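Local coordinates for lovastatin nonaketide synthase mokA (Monascus pilosus, PDB 6AD3), which builds the nonaketide precursor of monacolin K (lovastatin) as an iterative type I polyketide synthase, the deposited chain being its condensation domain, at residues F437-G442 with M472-T477. The protein carries 1 engineered substitution. Residues are numbered along the deposited sequence; the frame is centred on the assembly and turned at random.
Sequences FDYKQG and MSDDPT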
# COMPACT_ATOMS: atom_id res chain seq x y z
N PHE A 437 9.05 -0.70 0.64
CA PHE A 437 8.96 -2.02 0.06
C PHE A 437 7.62 -2.63 0.47
O PHE A 437 7.31 -2.76 1.67
CB PHE A 437 10.10 -2.91 0.56
CG PHE A 437 10.06 -4.34 0.00
CD1 PHE A 437 10.32 -4.56 -1.33
CD2 PHE A 437 9.71 -5.42 0.79
CE1 PHE A 437 10.28 -5.84 -1.87
CE2 PHE A 437 9.76 -6.72 0.27
CZ PHE A 437 10.02 -6.92 -1.05
N ASP A 438 6.83 -3.03 -0.51
CA ASP A 438 5.49 -3.58 -0.25
C ASP A 438 5.31 -4.85 -1.03
O ASP A 438 5.23 -4.83 -2.27
CB ASP A 438 4.42 -2.54 -0.64
CG ASP A 438 2.98 -3.01 -0.35
OD1 ASP A 438 2.78 -4.21 -0.16
OD2 ASP A 438 2.10 -2.13 -0.18
N TYR A 439 5.27 -5.98 -0.31
CA TYR A 439 5.19 -7.30 -0.92
C TYR A 439 3.92 -7.99 -0.44
O TYR A 439 3.59 -7.97 0.75
CB TYR A 439 6.41 -8.13 -0.50
CG TYR A 439 6.34 -9.61 -0.77
CD1 TYR A 439 5.62 -10.47 0.05
CD2 TYR A 439 6.99 -10.15 -1.86
CE1 TYR A 439 5.60 -11.84 -0.17
CE2 TYR A 439 7.01 -11.53 -2.07
CZ TYR A 439 6.33 -12.36 -1.19
OH TYR A 439 6.26 -13.73 -1.45
N LYS A 440 3.19 -8.53 -1.39
CA LYS A 440 2.02 -9.36 -1.09
C LYS A 440 1.98 -10.65 -1.91
O LYS A 440 2.55 -10.74 -3.00
CB LYS A 440 0.75 -8.54 -1.28
CG LYS A 440 0.33 -8.38 -2.73
CD LYS A 440 -0.92 -7.54 -2.85
CE LYS A 440 -1.26 -7.40 -4.34
NZ LYS A 440 -2.49 -6.67 -4.58
N GLN A 441 1.39 -11.71 -1.30
CA GLN A 441 1.39 -13.05 -1.85
C GLN A 441 0.01 -13.65 -2.16
O GLN A 441 -0.08 -14.78 -2.57
CB GLN A 441 2.04 -13.97 -0.81
CG GLN A 441 3.34 -14.53 -1.19
CD GLN A 441 3.80 -15.57 -0.16
OE1 GLN A 441 4.27 -16.62 -0.52
NE2 GLN A 441 3.62 -15.27 1.12
N GLY A 442 -1.05 -12.88 -2.06
CA GLY A 442 -2.40 -13.45 -2.29
C GLY A 442 -2.60 -14.22 -3.61
O GLY A 442 -1.87 -14.07 -4.57
N MET A 472 5.38 -5.29 -4.99
CA MET A 472 5.42 -6.57 -5.66
C MET A 472 4.18 -7.37 -5.32
O MET A 472 3.75 -7.38 -4.15
CB MET A 472 6.58 -7.42 -5.16
CG MET A 472 7.92 -6.97 -5.48
SD MET A 472 9.03 -8.24 -4.82
CE MET A 472 8.43 -9.76 -5.63
N SER A 473 3.70 -8.13 -6.30
CA SER A 473 2.76 -9.23 -6.06
C SER A 473 3.49 -10.52 -6.37
O SER A 473 4.17 -10.63 -7.37
CB SER A 473 1.52 -9.09 -6.95
OG SER A 473 0.74 -7.93 -6.58
N ASP A 474 3.23 -11.53 -5.56
CA ASP A 474 3.85 -12.84 -5.75
C ASP A 474 2.71 -13.87 -5.60
O ASP A 474 2.67 -14.64 -4.64
CB ASP A 474 4.94 -13.03 -4.69
CG ASP A 474 5.67 -14.36 -4.80
OD1 ASP A 474 5.49 -15.04 -5.81
OD2 ASP A 474 6.47 -14.67 -3.88
N ASP A 475 1.82 -13.87 -6.58
CA ASP A 475 0.66 -14.78 -6.60
C ASP A 475 1.22 -16.16 -6.98
O ASP A 475 1.93 -16.27 -7.97
CB ASP A 475 -0.34 -14.28 -7.65
CG ASP A 475 -1.58 -15.13 -7.75
OD1 ASP A 475 -1.48 -16.35 -7.55
OD2 ASP A 475 -2.64 -14.55 -8.04
N PRO A 476 1.00 -17.18 -6.13
CA PRO A 476 1.76 -18.44 -6.29
C PRO A 476 1.46 -19.17 -7.57
O PRO A 476 2.19 -20.12 -7.94
CB PRO A 476 1.30 -19.29 -5.07
CG PRO A 476 0.09 -18.60 -4.53
CD PRO A 476 0.29 -17.14 -4.84
N THR A 477 0.39 -18.76 -8.25
CA THR A 477 0.00 -19.37 -9.51
C THR A 477 0.35 -18.52 -10.73
O THR A 477 -0.06 -18.84 -11.83
CB THR A 477 -1.52 -19.67 -9.56
OG1 THR A 477 -2.27 -18.44 -9.68
CG2 THR A 477 -1.97 -20.44 -8.30
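The phenol of Tyr439 reaches across to the carboxylate of Asp474, its OH giving a hydrogen bond of 2.6 Å to Asp474 OD2. The oxygen is met on its anti side, close to the carboxylate plane, while ring and carboxylate stand 73° apart, and Asp474 CB rests near CE2 of the ring. With CG anti to the backbone N (chi1 166°), the phenol of Tyr439 heads obliquely forward along its strand, far enough for OH to reach Asp474, two residues past Met472, which is level with Tyr439. On the same sheet face Met472 lies against two rings. Its SD sits at the edge of the Tyr439 ring, 5.4 Å from the ring centroid, and approaches Phe437 obliquely, 4.0 Å from CE1; both are Met-aromatic contacts. A bend at chi3 (56°) carries the methyl CE to Tyr439 CD2, 4.1 Å away. Helix 327-343 covers this face, with Tyr331 touching Phe437 and Met472. On the other face the extended Lys440 chain passes Ser473, bringing CE to 3.0 Å from OG while NZ stays 4.0 Å from it, so the methylene and not the ammonium lies against the hydroxyl.

Between the backbones, Met472 N donates to Asp438 O, Lys440 N to Met472 O and Asp474 N to Lys440 O. Past the strands, Asp475 forms an Asx turn: its OD1 accepts from Thr477 N and OG1 on one face of the carboxylate, while OD2 takes the backbone N of Ala444. The pairing joins parallel strands 435-440 and 468-473 inside the mixed sheet of the C-terminal half of the condensation domain, a helix-backed sheet characteristic of the chloramphenicol acetyltransferase-like fold.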